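Local coordinates for subtilisin-like protein (Prochloron didemni, PDB 3ZXY), which probably acts as a serine endopeptidase of the subtilase family, this chain being the protease domain of the longer PatA protein, at residues D30-T40 and C74-F82; R134-A142 and T234-Q242. The protein carries 1 engineered substitution. All coordinates share one frame; numbering follows the deposited sequence.

Overall arrangement
Contacts 1 and 2 belong to the same seven-stranded parallel sheet, their centres about 20 Å apart, and both are partly buried. Contact 1 joins an outermost strand to its neighbour, so main-chain hydrogen bonds do most of the work; an exposed aspartate sits in a polar cluster at one end, and the loop beyond packs on a proline at the other. Contact 2 joins the start of an inner strand to a helix whose first turns pack against that start. Its two hydrogen bonds both involve a side chain, at the N-terminal end of the helix, with buried leucine and proline under these partly exposed polar groups. Contact 1 ends near the predicted charge relay residues; contact 2 lies away from them.

Contact 1: residues D30-T40 and C74-F82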
# COMPACT_ATOMS: atom_id res chain seq x y z
N ASP A 30 8.29 -1.02 15.09
CA ASP A 30 8.36 0.40 15.46
C ASP A 30 7.19 1.12 14.79
O ASP A 30 7.28 1.50 13.63
CB ASP A 30 9.69 1.03 15.03
CG ASP A 30 9.84 2.46 15.53
OD1 ASP A 30 8.84 3.06 15.96
OD2 ASP A 30 10.96 3.00 15.50
N LEU A 31 6.09 1.28 15.53
CA LEU A 31 4.87 1.89 15.01
C LEU A 31 4.51 3.13 15.81
O LEU A 31 4.62 3.13 17.04
CB LEU A 31 3.71 0.91 15.11
CG LEU A 31 3.91 -0.41 14.37
CD1 LEU A 31 2.69 -1.30 14.55
CD2 LEU A 31 4.20 -0.16 12.91
N THR A 32 4.12 4.19 15.11
CA THR A 32 3.64 5.40 15.75
C THR A 32 2.26 5.69 15.23
O THR A 32 2.05 5.70 14.03
CB THR A 32 4.55 6.61 15.46
OG1 THR A 32 5.91 6.30 15.83
CG2 THR A 32 4.07 7.84 16.24
N VAL A 33 1.32 5.90 16.13
CA VAL A 33 -0.04 6.26 15.76
C VAL A 33 -0.15 7.78 15.73
O VAL A 33 0.25 8.47 16.70
CB VAL A 33 -1.05 5.67 16.74
CG1 VAL A 33 -2.46 6.13 16.39
CG2 VAL A 33 -0.96 4.15 16.73
N LEU A 34 -0.68 8.29 14.62
CA LEU A 34 -0.84 9.72 14.39
C LEU A 34 -2.34 10.03 14.32
O LEU A 34 -2.96 9.93 13.26
CB LEU A 34 -0.16 10.14 13.08
CG LEU A 34 1.35 9.92 13.00
CD1 LEU A 34 1.86 10.31 11.62
CD2 LEU A 34 2.08 10.71 14.07
N PRO A 35 -2.93 10.39 15.46
CA PRO A 35 -4.36 10.68 15.46
C PRO A 35 -4.67 11.82 14.52
O PRO A 35 -4.02 12.85 14.53
CB PRO A 35 -4.66 11.07 16.91
CG PRO A 35 -3.52 10.55 17.70
CD PRO A 35 -2.33 10.56 16.80
N THR A 36 -5.67 11.60 13.68
CA THR A 36 -6.11 12.65 12.82
C THR A 36 -7.52 12.84 13.32
O THR A 36 -7.67 13.08 14.52
CB THR A 36 -5.79 12.26 11.37
OG1 THR A 36 -4.37 12.01 11.33
CG2 THR A 36 -6.09 13.39 10.40
N LEU A 37 -8.57 12.74 12.52
CA LEU A 37 -9.90 13.05 13.05
C LEU A 37 -10.71 11.80 13.43
O LEU A 37 -11.57 11.86 14.32
CB LEU A 37 -10.66 13.97 12.09
CG LEU A 37 -10.26 15.44 12.25
CD1 LEU A 37 -11.06 16.34 11.31
CD2 LEU A 37 -10.42 15.92 13.69
N ALA A 38 -10.42 10.68 12.77
CA ALA A 38 -11.09 9.40 13.06
C ALA A 38 -10.56 8.76 14.35
O ALA A 38 -9.39 9.00 14.76
CB ALA A 38 -10.92 8.43 11.89
N PRO A 39 -11.38 7.92 15.01
CA PRO A 39 -10.89 7.18 16.17
C PRO A 39 -9.64 6.34 15.85
O PRO A 39 -9.50 5.82 14.73
CB PRO A 39 -12.07 6.27 16.55
CG PRO A 39 -13.26 7.01 16.04
CD PRO A 39 -12.81 7.66 14.76
N THR A 40 -8.74 6.22 16.82
CA THR A 40 -7.54 5.42 16.65
C THR A 40 -7.62 4.06 17.37
O THR A 40 -6.81 3.16 17.08
CB THR A 40 -6.30 6.17 17.15
OG1 THR A 40 -6.47 6.46 18.54
CG2 THR A 40 -6.13 7.49 16.37
N CYS A 74 11.10 -1.45 8.95
CA CYS A 74 10.84 -0.06 8.58
C CYS A 74 10.01 0.59 9.68
O CYS A 74 9.35 -0.11 10.45
CB CYS A 74 10.11 0.01 7.23
SG CYS A 74 11.17 -0.45 5.84
N ARG A 75 10.04 1.91 9.75
CA ARG A 75 9.19 2.64 10.70
C ARG A 75 7.79 2.82 10.15
O ARG A 75 7.62 3.24 9.00
CB ARG A 75 9.81 4.00 11.00
CG ARG A 75 10.81 3.99 12.14
CD ARG A 75 11.00 5.40 12.68
NE ARG A 75 9.72 5.96 13.14
CZ ARG A 75 9.41 7.26 13.16
NH1 ARG A 75 10.28 8.18 12.74
NH2 ARG A 75 8.22 7.64 13.60
N GLY A 76 6.78 2.44 10.94
CA GLY A 76 5.39 2.52 10.53
C GLY A 76 4.71 3.74 11.13
O GLY A 76 4.87 4.03 12.32
N LEU A 77 3.97 4.45 10.28
CA LEU A 77 3.16 5.59 10.69
C LEU A 77 1.71 5.19 10.48
O LEU A 77 1.25 4.99 9.34
CB LEU A 77 3.50 6.86 9.90
CG LEU A 77 4.95 7.33 9.94
CD1 LEU A 77 5.12 8.50 8.98
CD2 LEU A 77 5.38 7.69 11.36
N ILE A 78 0.99 5.01 11.58
CA ILE A 78 -0.40 4.57 11.49
C ILE A 78 -1.30 5.81 11.54
O ILE A 78 -1.28 6.55 12.52
CB ILE A 78 -0.79 3.62 12.64
CG1 ILE A 78 0.16 2.41 12.74
CG2 ILE A 78 -2.24 3.19 12.48
CD1 ILE A 78 0.48 1.72 11.45
N VAL A 79 -2.07 6.02 10.47
CA VAL A 79 -2.89 7.23 10.33
C VAL A 79 -4.32 6.77 10.07
O VAL A 79 -4.75 6.63 8.91
CB VAL A 79 -2.37 8.15 9.19
CG1 VAL A 79 -3.16 9.46 9.14
CG2 VAL A 79 -0.88 8.44 9.37
N PRO A 80 -5.08 6.51 11.15
CA PRO A 80 -6.41 5.96 10.90
C PRO A 80 -7.35 7.00 10.29
O PRO A 80 -7.51 8.12 10.80
CB PRO A 80 -6.86 5.47 12.29
CG PRO A 80 -5.62 5.36 13.08
CD PRO A 80 -4.73 6.46 12.57
N ILE A 81 -7.93 6.61 9.15
CA ILE A 81 -8.86 7.45 8.42
C ILE A 81 -10.19 6.73 8.23
O ILE A 81 -11.22 7.39 8.19
CB ILE A 81 -8.31 7.89 7.04
CG1 ILE A 81 -7.89 6.68 6.18
CG2 ILE A 81 -7.10 8.79 7.22
CD1 ILE A 81 -7.71 6.99 4.71
N PHE A 82 -10.17 5.40 8.12
CA PHE A 82 -11.41 4.63 7.96
C PHE A 82 -11.98 4.38 9.35
O PHE A 82 -11.24 4.26 10.31
CB PHE A 82 -11.19 3.28 7.26
CG PHE A 82 -10.52 3.36 5.91
CD1 PHE A 82 -10.69 4.45 5.05
CD2 PHE A 82 -9.75 2.27 5.47
CE1 PHE A 82 -10.04 4.47 3.81
CE2 PHE A 82 -9.12 2.30 4.24
CZ PHE A 82 -9.26 3.41 3.42
O HOH W 1 7.16 4.67 14.15
O HOH W 2 9.41 -1.65 12.68
O HOH W 3 -7.12 9.22 13.33
O HOH W 4 -11.36 5.14 12.94
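Torsions bring Asp30 and Arg75 together at one end of this strand pair: the aspartate CG lies anti to its own N (chi1 -174°), which puts OD2 against Arg75 CG at 3.5 Å, and the arginine chain crosses the carboxylate at a slant and bends at chi3 (58°) to turn its guanidinium back. The salt bridge from Asp30 OD2 to Arg75 NE is long, 4.0 Å, the two planes 26° apart. A water fills the angle, 2.9 Å from Asp30 OD1 and 2.7 Å from Thr32 OG1; Arg75 NE gives it an N-H in the guanidinium plane, and Gly76 O is also within bonding distance. A leucine in place of Arg75 would probably leave the Asp30 carboxylate without its countercharge and the water without that donor.

Below this cluster the backbones run parallel: Gly76 N bonds to Asp30 O, Thr32 N to Gly76 O, Ile78 N to Thr32 O and Leu34 N to Ile78 O. Leu31 CD2 lies over the bare Gly76 CA at 3.8 Å, where a beta carbon would clash. Just past the end of strand 30-33, Leu34 CD1 touches Val79 CG2 at 4.0 Å and reaches Leu77 CB. The loop then wraps Pro80, with Thr40 CG2 4.0 Å from its CG, and a second water joins Thr36 N, Ala38 O and Pro80 O.

Strand 30-33 edges the parallel sheet and, through helix 47-60, forms a beta-alpha-beta crossover with 75-80, which strand 11-16 flanks beyond. Leu31 packs on that helix, Thr36 on helix 91-103, Phe82 beside Asp16 and His51, predicted charge relay residues.

Contact 2: residues R134-A142 and T234-Q242; sequences RQNNVLLVA and TPDPQKVRQ
Asn137 turns its amide almost square to the carboxylate of Asp236, the two planes 87° apart, and uses both ends of it on the N-terminal end of helix 237-247. ND2 donates to Asp236 OD1 at 2.9 Å, in the plane of the amide but from above the plane of the carboxylate. OD1 of Asn137 takes the backbone N-H of Gln238, 2.9 Å from N, on a lone pair in the carbonyl plane, so the amide is fixed against flipping. The Asn137 and Gln238 side chains slide past each other in opposite directions, their amide planes 47° apart. CG of Asn137 stands anti to the backbone N (chi1 -163°), on a residue with left-handed backbone angles, which directs the group at the helix start.

Asp236 is the N-cap. Its OD1 also accepts from Lys239 N at 3.2 Å, from the face opposite Asn137; both donors and the helix N-terminus would probably stabilise its negative charge. Asn137 thus takes up an N-H of the first turn that the cap does not bind.

Pro237 slots in below, its CG 3.2 Å from Asn137 O and its CB 3.7 Å from Leu139 CB. One turn on, the extended chain of Arg241 crosses Leu139 at about a right angle, with CD 3.7 Å from Leu139 CD1; Arg241 NE donates to Val161 O. Gln238 NE2, near the same methyl group, bonds to Ala160 O.

Strand 139-143 runs between strands 108-111 and 162-167, Leu139 leaning also on Leu162. Helix 210-230, which bears the engineered Ala211, packs on Val141, Pro235 and Val240, and its Gln228 accepts from Asp236 N.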
# COMPACT_ATOMS: atom_id res chain seq x y z
N ARG A 134 3.44 14.28 -4.78
CA ARG A 134 4.28 14.32 -5.98
C ARG A 134 5.38 15.37 -5.82
O ARG A 134 6.55 15.13 -6.16
CB ARG A 134 3.40 14.59 -7.21
CG ARG A 134 4.12 14.46 -8.55
CD ARG A 134 3.19 14.82 -9.71
NE ARG A 134 2.52 16.11 -9.46
CZ ARG A 134 3.08 17.32 -9.58
NH1 ARG A 134 4.34 17.47 -9.99
NH2 ARG A 134 2.36 18.40 -9.30
N GLN A 135 5.03 16.53 -5.27
CA GLN A 135 6.00 17.60 -5.07
C GLN A 135 7.07 17.29 -4.00
O GLN A 135 8.19 17.81 -4.08
CB GLN A 135 5.29 18.91 -4.76
CG GLN A 135 4.44 19.38 -5.93
CD GLN A 135 3.57 20.57 -5.55
OE1 GLN A 135 2.52 20.41 -4.92
NE2 GLN A 135 4.01 21.76 -5.94
N ASN A 136 6.72 16.45 -3.03
CA ASN A 136 7.64 16.05 -1.95
C ASN A 136 8.30 14.68 -2.14
O ASN A 136 8.99 14.19 -1.24
CB ASN A 136 6.90 16.07 -0.61
CG ASN A 136 6.72 17.47 -0.07
OD1 ASN A 136 7.58 17.99 0.65
ND2 ASN A 136 5.63 18.11 -0.44
N ASN A 137 8.09 14.09 -3.31
CA ASN A 137 8.59 12.75 -3.61
C ASN A 137 8.21 11.70 -2.56
O ASN A 137 9.06 11.00 -1.99
CB ASN A 137 10.10 12.79 -3.85
CG ASN A 137 10.62 11.55 -4.56
OD1 ASN A 137 9.84 10.70 -5.01
ND2 ASN A 137 11.94 11.44 -4.65
N VAL A 138 6.91 11.61 -2.31
CA VAL A 138 6.32 10.62 -1.42
C VAL A 138 5.48 9.73 -2.32
O VAL A 138 4.66 10.24 -3.09
CB VAL A 138 5.42 11.31 -0.36
CG1 VAL A 138 4.68 10.28 0.49
CG2 VAL A 138 6.24 12.26 0.50
N LEU A 139 5.66 8.42 -2.25
CA LEU A 139 4.92 7.52 -3.14
C LEU A 139 3.62 7.04 -2.52
O LEU A 139 3.62 6.42 -1.46
CB LEU A 139 5.78 6.30 -3.47
CG LEU A 139 5.12 5.19 -4.28
CD1 LEU A 139 4.68 5.71 -5.64
CD2 LEU A 139 6.08 4.01 -4.43
N LEU A 140 2.51 7.33 -3.19
CA LEU A 140 1.20 6.83 -2.80
C LEU A 140 0.98 5.51 -3.54
O LEU A 140 1.11 5.47 -4.76
CB LEU A 140 0.12 7.86 -3.16
CG LEU A 140 -1.17 7.82 -2.35
CD1 LEU A 140 -2.00 9.09 -2.54
CD2 LEU A 140 -1.96 6.59 -2.72
N VAL A 141 0.67 4.45 -2.79
CA VAL A 141 0.40 3.13 -3.35
C VAL A 141 -1.07 2.86 -2.98
O VAL A 141 -1.42 2.87 -1.78
CB VAL A 141 1.31 2.04 -2.75
CG1 VAL A 141 1.04 0.70 -3.41
CG2 VAL A 141 2.79 2.41 -2.92
N ALA A 142 -1.93 2.61 -3.98
CA ALA A 142 -3.38 2.59 -3.75
C ALA A 142 -4.08 1.44 -4.44
O ALA A 142 -3.73 1.08 -5.56
CB ALA A 142 -4.01 3.93 -4.17
N THR A 234 20.19 8.74 -1.71
CA THR A 234 19.03 9.36 -1.10
C THR A 234 17.79 8.54 -1.49
O THR A 234 17.63 8.22 -2.65
CB THR A 234 18.83 10.80 -1.61
OG1 THR A 234 20.04 11.54 -1.42
CG2 THR A 234 17.69 11.48 -0.88
N PRO A 235 16.94 8.19 -0.51
CA PRO A 235 15.74 7.45 -0.92
C PRO A 235 14.90 8.24 -1.94
O PRO A 235 14.73 9.44 -1.79
CB PRO A 235 14.95 7.29 0.39
CG PRO A 235 15.90 7.57 1.49
CD PRO A 235 16.99 8.42 0.94
N ASP A 236 14.40 7.54 -2.96
CA ASP A 236 13.71 8.19 -4.07
C ASP A 236 12.45 7.39 -4.40
O ASP A 236 12.48 6.47 -5.24
CB ASP A 236 14.65 8.26 -5.28
CG ASP A 236 14.12 9.11 -6.42
OD1 ASP A 236 12.90 9.41 -6.47
OD2 ASP A 236 14.95 9.47 -7.32
N PRO A 237 11.36 7.70 -3.71
CA PRO A 237 10.14 6.94 -3.87
C PRO A 237 9.60 6.91 -5.29
O PRO A 237 9.13 5.86 -5.74
CB PRO A 237 9.17 7.61 -2.89
CG PRO A 237 10.11 8.03 -1.78
CD PRO A 237 11.30 8.57 -2.52
N GLN A 238 9.66 8.03 -6.01
CA GLN A 238 9.18 8.02 -7.39
C GLN A 238 10.06 7.17 -8.31
O GLN A 238 9.57 6.56 -9.24
CB GLN A 238 8.98 9.43 -7.94
CG GLN A 238 7.68 10.08 -7.46
CD GLN A 238 6.42 9.35 -7.95
OE1 GLN A 238 6.35 8.93 -9.11
NE2 GLN A 238 5.44 9.19 -7.08
N LYS A 239 11.35 7.09 -8.02
CA LYS A 239 12.22 6.18 -8.77
C LYS A 239 11.84 4.74 -8.49
O LYS A 239 11.87 3.88 -9.39
CB LYS A 239 13.70 6.41 -8.41
CG LYS A 239 14.65 5.53 -9.21
CD LYS A 239 16.10 5.89 -8.91
CE LYS A 239 17.08 5.17 -9.84
NZ LYS A 239 18.48 5.32 -9.34
N VAL A 240 11.51 4.43 -7.23
CA VAL A 240 11.10 3.08 -6.89
C VAL A 240 9.81 2.70 -7.63
O VAL A 240 9.69 1.58 -8.15
CB VAL A 240 10.97 2.92 -5.36
CG1 VAL A 240 10.16 1.67 -5.02
CG2 VAL A 240 12.37 2.92 -4.71
N ARG A 241 8.87 3.63 -7.73
CA ARG A 241 7.70 3.39 -8.58
C ARG A 241 8.09 3.04 -10.01
O ARG A 241 7.56 2.10 -10.61
CB ARG A 241 6.80 4.62 -8.58
CG ARG A 241 5.57 4.52 -9.46
CD ARG A 241 4.80 5.81 -9.35
NE ARG A 241 3.67 5.97 -10.21
CZ ARG A 241 3.66 6.58 -11.39
NH1 ARG A 241 4.77 7.03 -11.99
NH2 ARG A 241 2.50 6.71 -12.01
N GLN A 242 9.03 3.80 -10.57
CA GLN A 242 9.46 3.59 -11.96
C GLN A 242 10.10 2.20 -12.11
O GLN A 242 9.87 1.49 -13.10
CB GLN A 242 10.42 4.71 -12.38
CG GLN A 242 10.60 4.82 -13.88
CD GLN A 242 9.45 5.49 -14.60
OE1 GLN A 242 8.39 5.78 -14.02
NE2 GLN A 242 9.63 5.74 -15.88